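Local coordinates for protein integrase (PDB 3KKS) that probably inserts reverse-transcribed viral DNA into host chromosomal DNA, the deposited fragment being the catalytic core domain of the bovine immunodeficiency virus enzyme, at residues G111-T115 and V116-L120; R100-K103 and D104-A108; L39-A42 and L43-Q47. All coordinates share one frame; numbering follows the deposited sequence.

Contact 1: residues G111-T115 and V116-L120; sequences GDCET and VEAAL. With ACT (acetate ion), chain C.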
loop_
_atom_site.group_PDB
_atom_site.type_symbol
_atom_site.label_atom_id
_atom_site.label_comp_id
_atom_site.label_asym_id
_atom_site.label_seq_id
_atom_site.Cartn_x
_atom_site.Cartn_y
_atom_site.Cartn_z
ATOM N N GLY A 111 20.166 1.965 -7.598
ATOM C CA GLY A 111 21.413 2.244 -8.282
ATOM C C GLY A 111 21.221 2.681 -9.724
ATOM O O GLY A 111 22.183 3.067 -10.384
ATOM N N ASP A 112 19.989 2.630 -10.223
ATOM C CA ASP A 112 19.722 3.028 -11.612
ATOM C C ASP A 112 19.082 4.420 -11.704
ATOM O O ASP A 112 18.940 4.969 -12.802
ATOM C CB ASP A 112 18.764 2.036 -12.291
ATOM C CG ASP A 112 19.305 0.622 -12.345
ATOM O OD1 ASP A 112 18.491 -0.302 -12.537
ATOM O OD2 ASP A 112 20.526 0.419 -12.211
ATOM N N CYS A 113 18.685 4.977 -10.561
ATOM C CA CYS A 113 18.022 6.282 -10.526
ATOM C C CYS A 113 18.716 7.282 -9.611
ATOM O O CYS A 113 19.412 6.905 -8.668
ATOM C CB CYS A 113 16.587 6.140 -10.015
ATOM S SG CYS A 113 15.612 4.766 -10.692
ATOM N N GLU A 114 18.481 8.561 -9.871
ATOM C CA GLU A 114 19.066 9.618 -9.062
ATOM C C GLU A 114 18.330 9.769 -7.739
ATOM O O GLU A 114 18.924 10.095 -6.716
ATOM C CB GLU A 114 18.983 10.948 -9.797
ATOM C CG GLU A 114 19.993 11.132 -10.891
ATOM C CD GLU A 114 19.775 12.432 -11.636
ATOM O OE1 GLU A 114 19.227 13.384 -11.023
ATOM O OE2 GLU A 114 20.162 12.497 -12.827
ATOM N N THR A 115 17.026 9.523 -7.772
ATOM C CA THR A 115 16.183 9.685 -6.597
ATOM C C THR A 115 15.542 8.387 -6.135
ATOM O O THR A 115 15.327 7.470 -6.929
ATOM C CB THR A 115 15.043 10.672 -6.896
ATOM O OG1 THR A 115 14.132 10.071 -7.831
ATOM C CG2 THR A 115 15.590 11.964 -7.506
ATOM N N VAL A 116 15.219 8.332 -4.850
ATOM C CA VAL A 116 14.573 7.163 -4.268
ATOM C C VAL A 116 13.132 7.076 -4.769
ATOM O O VAL A 116 12.600 5.984 -4.959
ATOM C CB VAL A 116 14.539 7.240 -2.720
ATOM C CG1 VAL A 116 13.968 5.955 -2.144
ATOM C CG2 VAL A 116 15.937 7.468 -2.180
ATOM N N GLU A 117 12.503 8.229 -4.979
ATOM C CA GLU A 117 11.129 8.252 -5.455
ATOM C C GLU A 117 11.009 7.639 -6.856
ATOM O O GLU A 117 10.039 6.947 -7.143
ATOM C CB GLU A 117 10.562 9.683 -5.425
ATOM C CG GLU A 117 11.597 10.801 -5.478
ATOM C CD GLU A 117 12.214 11.143 -4.120
ATOM O OE1 GLU A 117 13.455 11.228 -4.051
ATOM O OE2 GLU A 117 11.473 11.344 -3.134
ATOM N N ALA A 118 11.986 7.881 -7.724
ATOM C CA ALA A 118 11.940 7.296 -9.060
ATOM C C ALA A 118 12.205 5.790 -8.930
ATOM O O ALA A 118 11.648 4.980 -9.673
ATOM C CB ALA A 118 12.988 7.934 -9.956
ATOM N N ALA A 119 13.064 5.418 -7.988
ATOM C CA ALA A 119 13.360 4.007 -7.765
ATOM C C ALA A 119 12.111 3.294 -7.240
ATOM O O ALA A 119 11.854 2.144 -7.601
ATOM C CB ALA A 119 14.506 3.852 -6.770
ATOM N N LEU A 120 11.341 3.978 -6.396
ATOM C CA LEU A 120 10.122 3.408 -5.818
ATOM C C LEU A 120 9.058 3.176 -6.900
ATOM O O LEU A 120 8.375 2.152 -6.913
ATOM C CB LEU A 120 9.567 4.331 -4.713
ATOM C CG LEU A 120 8.257 3.858 -4.056
ATOM C CD1 LEU A 120 8.446 2.456 -3.487
ATOM C CD2 LEU A 120 7.833 4.820 -2.950
HETATM C C ACT C . 15.590 9.763 -11.345
HETATM O O ACT C . 16.546 9.487 -12.053
HETATM O OXT ACT C . 15.657 9.609 -10.145
HETATM C CH3 ACT C . 14.333 10.316 -11.969
#
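T115 and A118 meet at the N-terminus of helix 116-129, where T115 is the N-cap residue. Its OG1 accepts from A118 N at 3.1 Å with an N-H...O angle of 152°, so the hydroxyl takes up a first-turn amide that has no carbonyl of a preceding turn to use. The torsion that places it there is chi1 69°, which sets OG1 between the backbone N and the carbonyl carbon of T115 and leaves it facing A118 N. The carbonyl of the same residue begins the regular ladder, T115 O receiving A119 N at 3.2 Å; N-cap side chain and N-cap carbonyl are thus engaged by successive amides.

The carboxylate end of E117 lies across the threonine, the two side chains crossing at about a right angle. It is the CB of T115 that E117 OE1 approaches, at 3.3 Å, rather than the hydroxyl. On the incoming loop C113 leans on the first turn: its CB packs on A118 CB at 4.0 Å, and SG, anti to the carbonyl carbon, rests against A119 CA. Farther along the helix L120 turns to the sheet, touching A30 and V32.

An acetate ion, probably from the crystallisation liquor, occupies the corner in front of the cap. Its O accepts from E114 N at 3.1 Å in a nearly straight bond of 172°. Its OXT is gripped twice by T115, by the backbone N at 2.7 Å and by OG1 at 2.8 Å, so the hydroxyl that accepts from A118 N also donates to the acetate OXT.

Contact 2: residues R100-K103 and D104-A108; sequences RDLK and DRLAA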
loop_
_atom_site.group_PDB
_atom_site.type_symbol
_atom_site.label_atom_id
_atom_site.label_comp_id
_atom_site.label_asym_id
_atom_site.label_seq_id
_atom_site.Cartn_x
_atom_site.Cartn_y
_atom_site.Cartn_z
ATOM N N ARG A 100 8.592 -7.399 1.431
ATOM C CA ARG A 100 9.878 -8.031 1.164
ATOM C C ARG A 100 10.228 -7.852 -0.309
ATOM O O ARG A 100 11.330 -7.432 -0.649
ATOM C CB ARG A 100 9.791 -9.522 1.521
ATOM C CG ARG A 100 11.120 -10.224 1.687
ATOM C CD ARG A 100 11.746 -10.567 0.353
ATOM N NE ARG A 100 10.862 -11.379 -0.482
ATOM C CZ ARG A 100 10.322 -12.537 -0.108
ATOM N NH1 ARG A 100 10.571 -13.033 1.099
ATOM N NH2 ARG A 100 9.531 -13.205 -0.943
ATOM N N ASP A 101 9.273 -8.161 -1.177
ATOM C CA ASP A 101 9.467 -8.036 -2.613
ATOM C C ASP A 101 9.731 -6.583 -3.013
ATOM O O ASP A 101 10.489 -6.314 -3.941
ATOM C CB ASP A 101 8.233 -8.559 -3.350
ATOM C CG ASP A 101 8.077 -10.061 -3.229
ATOM O OD1 ASP A 101 7.036 -10.592 -3.661
ATOM O OD2 ASP A 101 9.002 -10.713 -2.704
ATOM N N LEU A 102 9.097 -5.651 -2.312
ATOM C CA LEU A 102 9.272 -4.241 -2.600
ATOM C C LEU A 102 10.695 -3.840 -2.260
ATOM O O LEU A 102 11.346 -3.105 -3.008
ATOM C CB LEU A 102 8.292 -3.399 -1.774
ATOM C CG LEU A 102 8.323 -1.900 -2.068
ATOM C CD1 LEU A 102 7.882 -1.672 -3.501
ATOM C CD2 LEU A 102 7.414 -1.141 -1.099
ATOM N N LYS A 103 11.170 -4.318 -1.113
ATOM C CA LYS A 103 12.517 -4.010 -0.671
ATOM C C LYS A 103 13.548 -4.613 -1.624
ATOM O O LYS A 103 14.606 -4.032 -1.834
ATOM C CB LYS A 103 12.717 -4.509 0.759
ATOM C CG LYS A 103 11.859 -3.748 1.767
ATOM C CD LYS A 103 11.981 -4.314 3.175
ATOM C CE LYS A 103 11.126 -3.530 4.168
ATOM N NZ LYS A 103 11.556 -2.109 4.259
ATOM N N ASP A 104 13.227 -5.757 -2.222
ATOM C CA ASP A 104 14.131 -6.395 -3.177
ATOM C C ASP A 104 14.212 -5.550 -4.454
ATOM O O ASP A 104 15.291 -5.350 -5.005
ATOM C CB ASP A 104 13.641 -7.811 -3.517
ATOM C CG ASP A 104 13.745 -8.768 -2.334
ATOM O OD1 ASP A 104 13.098 -9.844 -2.365
ATOM O OD2 ASP A 104 14.484 -8.444 -1.377
ATOM N N ARG A 105 13.068 -5.046 -4.918
ATOM C CA ARG A 105 13.042 -4.228 -6.129
ATOM C C ARG A 105 13.752 -2.900 -5.881
ATOM O O ARG A 105 14.464 -2.386 -6.746
ATOM C CB ARG A 105 11.603 -3.960 -6.566
ATOM C CG ARG A 105 10.809 -5.209 -6.939
ATOM C CD ARG A 105 11.403 -5.920 -8.152
ATOM N NE ARG A 105 10.530 -6.997 -8.617
ATOM C CZ ARG A 105 10.438 -8.192 -8.043
ATOM N NH1 ARG A 105 11.175 -8.470 -6.979
ATOM N NH2 ARG A 105 9.598 -9.103 -8.524
ATOM N N LEU A 106 13.550 -2.353 -4.690
ATOM C CA LEU A 106 14.175 -1.099 -4.294
ATOM C C LEU A 106 15.687 -1.271 -4.343
ATOM O O LEU A 106 16.402 -0.432 -4.889
ATOM C CB LEU A 106 13.725 -0.726 -2.879
ATOM C CG LEU A 106 13.032 0.621 -2.611
ATOM C CD1 LEU A 106 12.345 1.146 -3.860
ATOM C CD2 LEU A 106 12.033 0.456 -1.481
ATOM N N ALA A 107 16.177 -2.369 -3.786
ATOM C CA ALA A 107 17.612 -2.620 -3.792
ATOM C C ALA A 107 18.133 -2.653 -5.220
ATOM O O ALA A 107 19.259 -2.245 -5.487
ATOM C CB ALA A 107 17.921 -3.936 -3.103
ATOM N N ALA A 108 17.317 -3.138 -6.145
ATOM C CA ALA A 108 17.751 -3.213 -7.528
ATOM C C ALA A 108 17.737 -1.874 -8.255
ATOM O O ALA A 108 18.730 -1.485 -8.866
ATOM C CB ALA A 108 16.898 -4.223 -8.286
#
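A salt-bridge network of R100, D101 and D104 lies along one side of helix 89-109, with R100 set between the two acids. The arginine chain leaves with CG anti to the backbone N (chi1 -163°) and then bends at both chi2 and chi3, which curls it so that CD and NE lie beside the D104 carboxylate. NE reaches D104 OD1, one turn on, at 3.3 Å, and D101 OD2 at 3.0 Å; NH2 adds a weak hydrogen bond to that same D101 oxygen. The guanidinium and the D104 carboxylate are nearly parallel, their planes 5° apart, yet OD1 approaches the guanidinium obliquely and also lies 3.1 Å from R100 CD. D101 OD2 and D104 OD1 are 4.2 Å apart, a proximity of like charges that the shared arginine probably eases. The other oxygen of D101, OD1, forms a salt bridge with R131.

R105 CG, set beside the backbone N by chi1, lies 3.2 Å from D101 O; beyond it the chain bends at chi2, and NE bonds to S126 OG of helix 116-129. The buried side has L102 CG and L106 CD2 4.4 Å apart, with V19 and I17 of strand 15-22 beneath them. Charged on one side and leucine-lined on the other, this is the pattern of an amphipathic helix laid against the central sheet of an RNase H-like fold.

Contact 3: residues L39-A42 and L43-Q47; sequences LQVA and LCILQ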
loop_
_atom_site.group_PDB
_atom_site.type_symbol
_atom_site.label_atom_id
_atom_site.label_comp_id
_atom_site.label_asym_id
_atom_site.label_seq_id
_atom_site.Cartn_x
_atom_site.Cartn_y
_atom_site.Cartn_z
ATOM N N LEU A 39 -0.596 13.855 9.389
ATOM C CA LEU A 39 -0.838 14.717 8.243
ATOM C C LEU A 39 -0.354 14.047 6.961
ATOM O O LEU A 39 -1.068 14.013 5.965
ATOM C CB LEU A 39 -0.139 16.069 8.448
ATOM C CG LEU A 39 -0.248 17.173 7.384
ATOM C CD1 LEU A 39 0.791 16.963 6.317
ATOM C CD2 LEU A 39 -1.636 17.205 6.789
ATOM N N GLN A 40 0.859 13.511 6.986
ATOM C CA GLN A 40 1.386 12.837 5.810
ATOM C C GLN A 40 0.517 11.623 5.514
ATOM O O GLN A 40 0.099 11.419 4.374
ATOM C CB GLN A 40 2.832 12.405 6.033
ATOM C CG GLN A 40 3.785 13.567 6.228
ATOM C CD GLN A 40 3.612 14.631 5.175
ATOM O OE1 GLN A 40 3.492 14.332 3.985
ATOM N NE2 GLN A 40 3.601 15.888 5.604
ATOM N N VAL A 41 0.226 10.829 6.540
ATOM C CA VAL A 41 -0.611 9.654 6.346
ATOM C C VAL A 41 -1.944 10.017 5.688
ATOM O O VAL A 41 -2.408 9.313 4.794
ATOM C CB VAL A 41 -0.873 8.924 7.674
ATOM C CG1 VAL A 41 -1.953 7.854 7.483
ATOM C CG2 VAL A 41 0.418 8.263 8.151
ATOM N N ALA A 42 -2.553 11.116 6.125
ATOM C CA ALA A 42 -3.823 11.563 5.561
ATOM C C ALA A 42 -3.662 11.880 4.079
ATOM O O ALA A 42 -4.526 11.552 3.268
ATOM C CB ALA A 42 -4.318 12.787 6.306
ATOM N N LEU A 43 -2.558 12.530 3.729
ATOM C CA LEU A 43 -2.285 12.871 2.336
ATOM C C LEU A 43 -2.189 11.568 1.523
ATOM O O LEU A 43 -2.740 11.468 0.427
ATOM C CB LEU A 43 -0.974 13.659 2.250
ATOM C CG LEU A 43 -1.042 15.169 1.988
ATOM C CD1 LEU A 43 -2.351 15.733 2.471
ATOM C CD2 LEU A 43 0.135 15.859 2.661
ATOM N N CYS A 44 -1.499 10.575 2.080
ATOM C CA CYS A 44 -1.349 9.282 1.426
ATOM C C CYS A 44 -2.694 8.593 1.198
ATOM O O CYS A 44 -2.934 8.040 0.126
ATOM C CB CYS A 44 -0.440 8.371 2.251
ATOM S SG CYS A 44 1.311 8.806 2.151
ATOM N N ILE A 45 -3.565 8.625 2.204
ATOM C CA ILE A 45 -4.887 8.007 2.079
ATOM C C ILE A 45 -5.713 8.713 1.006
ATOM O O ILE A 45 -6.407 8.068 0.231
ATOM C CB ILE A 45 -5.664 8.053 3.417
ATOM C CG1 ILE A 45 -4.956 7.198 4.471
ATOM C CG2 ILE A 45 -7.085 7.545 3.216
ATOM C CD1 ILE A 45 -5.623 7.253 5.840
ATOM N N LEU A 46 -5.645 10.039 0.970
ATOM C CA LEU A 46 -6.389 10.805 -0.030
ATOM C C LEU A 46 -5.923 10.448 -1.437
ATOM O O LEU A 46 -6.740 10.358 -2.356
ATOM C CB LEU A 46 -6.245 12.309 0.230
ATOM C CG LEU A 46 -7.144 12.825 1.370
ATOM C CD1 LEU A 46 -6.752 14.230 1.763
ATOM C CD2 LEU A 46 -8.601 12.785 0.940
ATOM N N GLN A 47 -4.616 10.240 -1.598
ATOM C CA GLN A 47 -4.043 9.850 -2.891
ATOM C C GLN A 47 -4.525 8.445 -3.262
ATOM O O GLN A 47 -4.872 8.171 -4.408
ATOM C CB GLN A 47 -2.515 9.821 -2.821
ATOM C CG GLN A 47 -1.805 11.172 -2.830
ATOM C CD GLN A 47 -1.407 11.625 -4.232
ATOM O OE1 GLN A 47 -0.954 10.823 -5.052
ATOM N NE2 GLN A 47 -1.558 12.919 -4.503
#
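L39 sends CG anti to its backbone nitrogen (chi1 -179°), and chi2 of -85° then swings CD1 forward along helix 38-51 toward L43. L43 itself holds an off-rotamer chi1 of -106°, and its CD2 methyl lies 3.9 Å from L39 CD1. The same methyl is met by Q40: that chain bends at chi2 and places OE1 3.9 Å from L43 CD2, a van der Waals approach of an amide oxygen to a methyl. L43 therefore lies obliquely across two side chains of the preceding turn, methyl to methyl on one and methyl to amide on the other.

On the buried side V41 and I45 repeat the one-turn spacing. V41 CG1 touches I45 CD1 at 4.1 Å, while I45 CG1 passes 3.3 Å from V41 O. A42 and V41 also face helix 68-76 through I70, and C44 meets Q31 and I33 of strand 28-33, so the helix is wedged between a second helix and the edge strand of the sheet. This places it on the face of the RNase H-like core across from helices 89-109 and 116-129.

The backbone evidence for an unbroken helix is consistent: C44 N bonds to Q40 O at 2.9 Å, and I45 N bonds to V41 O at the same length. Between 39-42 and 43-47 the main chain makes the hydrogen bonds, while the side-chain contacts are van der Waals, with no salt bridge or side-chain hydrogen bond among them; the polar hold across this turn therefore rests on the backbone.

The three sites follow one another in sequence as contact 3, contact 2 and contact 1, but only the last two touch. Contacts 1 and 2 have centres about 12 Å apart and join the successive helices 89-109 and 116-129: L106 CD1 of contact 2 packs on L120 CA of contact 1 at 3.7 Å, and L120 CD1 lies 4.2 Å from L102 CD1. Contact 3 stands apart, its centre about 22 Å from that of contact 1 and about 23 Å from that of contact 2, with the sheet between. L120 of contact 1 and C44 of contact 3 pack on opposite faces of strand 28-33. The acetate belongs to contact 1.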